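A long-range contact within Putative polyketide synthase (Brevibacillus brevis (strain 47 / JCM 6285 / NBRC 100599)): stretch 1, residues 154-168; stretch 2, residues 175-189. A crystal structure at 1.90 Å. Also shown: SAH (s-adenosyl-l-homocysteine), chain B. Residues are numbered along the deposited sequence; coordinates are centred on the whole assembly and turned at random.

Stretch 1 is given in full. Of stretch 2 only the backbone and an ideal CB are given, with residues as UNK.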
# COMPACT_ATOMS: atom_id res chain seq x y z
N ASP A 154 -13.76 -0.59 10.59
CA ASP A 154 -13.55 0.62 9.78
C ASP A 154 -12.44 1.45 10.46
O ASP A 154 -12.60 1.96 11.57
CB ASP A 154 -14.87 1.38 9.68
CG ASP A 154 -14.74 2.72 8.94
OD1 ASP A 154 -13.62 3.23 8.67
OD2 ASP A 154 -15.79 3.28 8.61
N SER A 155 -11.29 1.53 9.80
CA SER A 155 -10.12 2.15 10.39
C SER A 155 -10.27 3.67 10.57
O SER A 155 -9.42 4.29 11.22
CB SER A 155 -8.91 1.89 9.51
OG SER A 155 -8.64 0.55 9.37
N SER A 156 -11.33 4.28 10.02
CA SER A 156 -11.61 5.70 10.20
C SER A 156 -12.58 5.95 11.33
O SER A 156 -12.89 7.11 11.61
CB SER A 156 -12.16 6.33 8.89
OG SER A 156 -13.47 5.90 8.59
N LYS A 157 -13.07 4.90 11.99
CA LYS A 157 -14.09 5.08 13.02
C LYS A 157 -13.86 4.19 14.24
O LYS A 157 -14.08 4.62 15.37
CB LYS A 157 -15.48 4.76 12.48
CG LYS A 157 -15.92 5.66 11.33
CD LYS A 157 -17.37 5.47 10.98
CE LYS A 157 -17.76 6.31 9.76
NZ LYS A 157 -17.36 7.75 9.87
N ASP A 158 -13.46 2.93 14.02
CA ASP A 158 -13.19 1.99 15.12
C ASP A 158 -11.74 2.12 15.59
O ASP A 158 -10.82 1.93 14.80
CB ASP A 158 -13.46 0.57 14.65
CG ASP A 158 -14.92 0.36 14.21
OD1 ASP A 158 -15.82 0.63 15.02
OD2 ASP A 158 -15.15 -0.02 13.06
N ALA A 159 -11.56 2.40 16.88
CA ALA A 159 -10.22 2.61 17.42
C ALA A 159 -9.41 1.34 17.28
O ALA A 159 -9.92 0.25 17.51
CB ALA A 159 -10.29 3.03 18.89
N PHE A 160 -8.18 1.45 16.81
CA PHE A 160 -7.29 0.29 16.74
C PHE A 160 -7.05 -0.21 18.18
O PHE A 160 -7.04 0.59 19.12
CB PHE A 160 -5.94 0.63 16.08
CG PHE A 160 -6.02 1.18 14.72
CD1 PHE A 160 -6.80 0.60 13.75
CD2 PHE A 160 -5.28 2.30 14.36
CE1 PHE A 160 -6.82 1.10 12.52
CE2 PHE A 160 -5.34 2.81 13.12
CZ PHE A 160 -6.09 2.20 12.18
N PRO A 161 -6.99 -1.53 18.39
CA PRO A 161 -7.07 -2.03 19.76
C PRO A 161 -5.79 -1.93 20.55
O PRO A 161 -5.86 -2.01 21.77
CB PRO A 161 -7.50 -3.49 19.58
CG PRO A 161 -7.01 -3.85 18.25
CD PRO A 161 -7.10 -2.61 17.41
N ASP A 162 -4.64 -1.69 19.92
CA ASP A 162 -3.37 -1.81 20.64
C ASP A 162 -2.44 -0.66 20.26
O ASP A 162 -2.82 0.28 19.57
CB ASP A 162 -2.73 -3.17 20.35
CG ASP A 162 -1.96 -3.74 21.55
OD1 ASP A 162 -1.47 -2.96 22.37
OD2 ASP A 162 -1.85 -4.97 21.63
N LEU A 163 -1.21 -0.72 20.76
CA LEU A 163 -0.14 0.20 20.38
C LEU A 163 0.85 -0.57 19.54
O LEU A 163 1.13 -1.74 19.85
CB LEU A 163 0.55 0.80 21.60
CG LEU A 163 -0.10 2.00 22.29
CD1 LEU A 163 0.06 3.25 21.44
CD2 LEU A 163 -1.56 1.76 22.57
N TYR A 164 1.31 0.04 18.46
CA TYR A 164 2.08 -0.65 17.42
C TYR A 164 3.43 -0.01 17.15
O TYR A 164 3.57 1.20 17.15
CB TYR A 164 1.29 -0.75 16.10
CG TYR A 164 -0.06 -1.40 16.32
CD1 TYR A 164 -0.18 -2.77 16.35
CD2 TYR A 164 -1.21 -0.62 16.56
CE1 TYR A 164 -1.42 -3.37 16.58
CE2 TYR A 164 -2.48 -1.24 16.76
CZ TYR A 164 -2.56 -2.59 16.79
OH TYR A 164 -3.80 -3.17 17.04
N ASP A 165 4.42 -0.84 16.87
CA ASP A 165 5.71 -0.37 16.41
C ASP A 165 5.70 -0.07 14.93
O ASP A 165 6.50 0.73 14.44
CB ASP A 165 6.75 -1.43 16.74
CG ASP A 165 6.71 -1.83 18.18
OD1 ASP A 165 6.84 -0.91 19.04
OD2 ASP A 165 6.46 -3.06 18.46
N MET A 166 4.83 -0.72 14.17
CA MET A 166 4.74 -0.48 12.74
C MET A 166 3.29 -0.52 12.33
O MET A 166 2.55 -1.43 12.75
CB MET A 166 5.54 -1.55 12.01
CG MET A 166 5.58 -1.37 10.50
SD MET A 166 6.45 -2.78 9.73
CE MET A 166 8.07 -2.53 10.37
N ILE A 167 2.87 0.48 11.53
CA ILE A 167 1.51 0.55 11.03
C ILE A 167 1.60 0.65 9.51
O ILE A 167 2.34 1.48 8.96
CB ILE A 167 0.75 1.75 11.63
CG1 ILE A 167 0.62 1.59 13.11
CG2 ILE A 167 -0.63 1.90 10.95
CD1 ILE A 167 -0.17 2.66 13.89
N VAL A 168 0.84 -0.21 8.82
CA VAL A 168 1.02 -0.45 7.40
C VAL A 168 -0.30 -0.16 6.71
O VAL A 168 -1.35 -0.69 7.13
CB VAL A 168 1.50 -1.89 7.14
CG1 VAL A 168 1.56 -2.14 5.63
CG2 VAL A 168 2.81 -2.12 7.76
N UNK A 175 -9.19 5.02 -0.30
CA UNK A 175 -10.57 4.49 -0.22
C UNK A 175 -11.35 5.11 0.95
O UNK A 175 -12.52 4.80 1.17
CB UNK A 175 -10.54 2.97 -0.07
N UNK A 176 -10.70 5.94 1.75
CA UNK A 176 -11.24 6.38 3.03
C UNK A 176 -11.51 7.87 2.96
O UNK A 176 -10.58 8.70 2.85
CB UNK A 176 -10.28 6.05 4.18
N UNK A 177 -12.77 8.23 3.10
CA UNK A 177 -13.15 9.64 3.01
C UNK A 177 -12.63 10.47 4.21
O UNK A 177 -12.16 11.61 4.04
CB UNK A 177 -14.67 9.75 2.92
N UNK A 178 -12.74 9.95 5.42
CA UNK A 178 -12.50 10.74 6.63
C UNK A 178 -11.05 10.57 7.04
O UNK A 178 -10.71 9.77 7.91
CB UNK A 178 -13.44 10.32 7.76
N UNK A 179 -10.20 11.40 6.44
CA UNK A 179 -8.76 11.27 6.61
C UNK A 179 -8.32 11.60 8.03
O UNK A 179 -7.36 11.00 8.54
CB UNK A 179 -8.03 12.18 5.62
N UNK A 180 -8.97 12.59 8.66
CA UNK A 180 -8.53 12.98 9.99
C UNK A 180 -8.92 11.93 11.01
O UNK A 180 -8.16 11.68 11.96
CB UNK A 180 -9.12 14.34 10.38
N UNK A 181 -10.08 11.29 10.82
CA UNK A 181 -10.41 10.15 11.66
C UNK A 181 -9.33 9.09 11.57
O UNK A 181 -8.81 8.62 12.59
CB UNK A 181 -11.77 9.56 11.26
N UNK A 182 -8.97 8.72 10.35
CA UNK A 182 -7.98 7.68 10.12
C UNK A 182 -6.64 8.04 10.76
O UNK A 182 -6.05 7.23 11.47
CB UNK A 182 -7.80 7.44 8.62
N UNK A 183 -6.13 9.24 10.51
CA UNK A 183 -4.77 9.55 11.00
C UNK A 183 -4.75 9.89 12.46
O UNK A 183 -3.73 9.74 13.11
CB UNK A 183 -4.17 10.71 10.21
N UNK A 184 -5.89 10.31 13.03
CA UNK A 184 -6.00 10.34 14.48
C UNK A 184 -5.80 8.94 15.04
O UNK A 184 -5.04 8.75 16.00
CB UNK A 184 -7.35 10.91 14.91
N UNK A 185 -6.47 7.97 14.43
CA UNK A 185 -6.40 6.57 14.84
C UNK A 185 -4.98 6.06 14.73
O UNK A 185 -4.44 5.46 15.66
CB UNK A 185 -7.34 5.71 13.99
N UNK A 186 -4.34 6.34 13.61
CA UNK A 186 -2.98 5.85 13.37
C UNK A 186 -2.01 6.46 14.38
O UNK A 186 -1.25 5.74 15.07
CB UNK A 186 -2.53 6.17 11.94
N UNK A 187 -2.07 7.78 14.54
CA UNK A 187 -1.10 8.45 15.41
C UNK A 187 -1.28 8.05 16.87
O UNK A 187 -0.30 7.92 17.62
CB UNK A 187 -1.22 9.97 15.27
N UNK A 188 -2.54 7.94 17.31
CA UNK A 188 -2.85 7.55 18.65
C UNK A 188 -2.41 6.13 18.97
O UNK A 188 -2.22 5.85 20.14
CB UNK A 188 -4.35 7.70 18.89
N UNK A 189 -2.23 5.26 17.98
CA UNK A 189 -1.82 3.88 18.20
C UNK A 189 -0.37 3.59 17.80
O UNK A 189 0.01 2.41 17.68
CB UNK A 189 -2.75 2.95 17.42
N SAH B . -3.34 -3.88 1.66
CA SAH B . -3.93 -5.01 0.96
CB SAH B . -5.30 -4.67 0.38
CG SAH B . -5.38 -3.37 -0.39
SD SAH B . -7.00 -3.20 -1.20
C SAH B . -2.96 -5.44 -0.12
O SAH B . -3.22 -6.40 -0.84
OXT SAH B . -1.91 -4.82 -0.26
C5' SAH B . -7.71 -1.98 -0.06
C4' SAH B . -8.01 -2.58 1.32
O4' SAH B . -8.42 -1.52 2.20
C3' SAH B . -9.24 -3.54 1.27
O3' SAH B . -8.87 -4.65 2.10
C2' SAH B . -10.41 -2.77 1.89
O2' SAH B . -11.36 -3.55 2.55
C1' SAH B . -9.63 -1.86 2.87
N9 SAH B . -10.32 -0.65 3.32
C8 SAH B . -10.84 0.36 2.56
N7 SAH B . -11.42 1.21 3.41
C5 SAH B . -11.23 0.79 4.68
C6 SAH B . -11.61 1.26 5.93
N6 SAH B . -12.26 2.41 6.12
N1 SAH B . -11.23 0.57 7.04
C2 SAH B . -10.57 -0.63 6.94
N3 SAH B . -10.23 -1.11 5.70
C4 SAH B . -10.59 -0.44 4.60

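Position 175 lies beyond reach of stretch 1 but beside the ligand. Stretch 1 sets no limit, but the side chain must fit beside the ligand. It is H175; H175 CB lies 3.7 Å from SAH C8.

At 176 the CB points toward stretch 1, with S156 CB and the adenine nearby. A medium apolar side chain suits. It is I176. I176 CG2 packs 3.7 Å from S156 CB, and I176 CG1 lies 3.5 Å from SAH N6.

Position 177 points sideways and meets nothing of stretch 1, so stretch 1 leaves the choice open. It is R177, poorly ordered.

Position 178 directly precedes the helix, and its CB points toward stretch 1. S156 OG and the amine of K157 are near. Asn, Asp or Ser would suit. It is N178. Its OD1 accepts from two waters; one also donates to S156 OG, the other accepts from K157 NZ. The side chain makes no capping bond.

Positions 179 and 180 point away, leaving the choice wide. They are K179, where K179 NZ donates a hydrogen bond to I176 O (2.8 Å), and H180.

At 181 an ideal CB would point toward stretch 1 and fall 2.7 Å from S156 O, a clash. Only glycine fits this backbone without a shift. It is G181; G181 CA lies 3.9 Å from S156 O.

Position 182 points sideways. An apolar side chain could reach along the S155 side. It is L182, with L182 CD1 3.8 Å from S155 CB.

Positions 183 and 184 are little restricted by stretch 1. They are F183 and Q184.

Position 185 points toward stretch 1. The carbonyls of S155 and D158 and the amide of F160 gather there, so a short side chain carrying both donor and acceptor suits; Asn is the best match. It is N185. N185 ND2 donates to S155 O (3.0 Å) and D158 O (2.9 Å), while N185 OD1 accepts from F160 N (3.0 Å) and sits over one face of the F160 ring.

At 186 the CB is near F160 CE2 and I167 CD1. Ile, Leu, Val or Met would suit. It is I186: I186 CG1 lies 3.9 Å from F160 CE2, and I186 CG2 4.1 Å from I167 CD1.

Position 187 points away, so stretch 1 sets no choice; it is S187. The ideal CB of 188 has nothing of stretch 1 within 5.5 Å, so many side chains would do. It is S188; S188 O lies 3.7 Å from L163 CD1.

At 189 the CB is close to D162 O and the F160 and Y164 rings. A small side chain such as Ser or Ala fits. It is S189, with OG near the F160 ring edge. S189 O accepts from Y164 N at 2.8 Å.

Stretch 2 (175-189) HIRNKHGLFQNISSS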
# COMPACT_ATOMS: atom_id res chain seq x y z
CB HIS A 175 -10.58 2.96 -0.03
CG HIS A 175 -9.92 2.19 -1.12
ND1 HIS A 175 -10.51 1.97 -2.34
CD2 HIS A 175 -8.71 1.59 -1.17
CE1 HIS A 175 -9.68 1.29 -3.11
NE2 HIS A 175 -8.59 1.02 -2.41
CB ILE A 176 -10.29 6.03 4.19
CG1 ILE A 176 -10.18 4.50 4.31
CG2 ILE A 176 -10.77 6.67 5.48
CD1 ILE A 176 -9.20 4.04 5.43
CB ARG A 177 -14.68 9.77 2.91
CG ARG A 177 -15.21 11.18 2.74
CD ARG A 177 -16.70 11.18 2.34
NE ARG A 177 -17.58 10.80 3.43
CZ ARG A 177 -18.19 11.66 4.25
NH1 ARG A 177 -18.01 12.97 4.11
NH2 ARG A 177 -18.97 11.20 5.23
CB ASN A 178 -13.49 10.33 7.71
CG ASN A 178 -14.95 10.57 7.28
OD1 ASN A 178 -15.74 9.65 7.18
ND2 ASN A 178 -15.29 11.83 6.96
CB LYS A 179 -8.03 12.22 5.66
CG LYS A 179 -8.52 12.19 4.20
CD LYS A 179 -8.08 10.98 3.48
CE LYS A 179 -8.51 11.06 1.96
NZ LYS A 179 -8.44 9.75 1.32
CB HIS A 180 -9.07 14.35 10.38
CG HIS A 180 -8.38 15.46 9.68
ND1 HIS A 180 -7.09 15.85 10.00
CD2 HIS A 180 -8.76 16.25 8.64
CE1 HIS A 180 -6.72 16.84 9.22
NE2 HIS A 180 -7.71 17.10 8.37
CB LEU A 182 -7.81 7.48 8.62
CG LEU A 182 -6.71 6.52 8.20
CD1 LEU A 182 -6.96 5.10 8.70
CD2 LEU A 182 -6.60 6.62 6.70
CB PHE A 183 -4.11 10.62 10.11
CG PHE A 183 -3.51 10.02 8.86
CD1 PHE A 183 -2.22 9.56 8.86
CD2 PHE A 183 -4.27 9.87 7.67
CE1 PHE A 183 -1.70 8.96 7.73
CE2 PHE A 183 -3.71 9.23 6.54
CZ PHE A 183 -2.44 8.81 6.57
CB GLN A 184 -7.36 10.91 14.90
CG GLN A 184 -7.63 10.88 16.37
CD GLN A 184 -6.78 11.87 17.13
OE1 GLN A 184 -6.15 12.73 16.54
NE2 GLN A 184 -6.76 11.74 18.42
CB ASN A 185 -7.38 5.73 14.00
CG ASN A 185 -7.90 4.48 14.72
OD1 ASN A 185 -7.58 4.21 15.89
ND2 ASN A 185 -8.72 3.72 14.03
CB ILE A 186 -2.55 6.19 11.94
CG1 ILE A 186 -3.34 5.37 10.93
CG2 ILE A 186 -0.98 6.07 11.76
CD1 ILE A 186 -3.09 5.80 9.51
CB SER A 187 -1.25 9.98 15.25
OG SER A 187 -0.27 10.64 16.02
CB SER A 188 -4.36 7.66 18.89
OG SER A 188 -4.73 9.01 19.04
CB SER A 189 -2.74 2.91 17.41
OG SER A 189 -4.03 2.99 17.91
O HOH W 1 -14.22 7.59 6.04
O HOH W 2 -18.54 8.84 7.48
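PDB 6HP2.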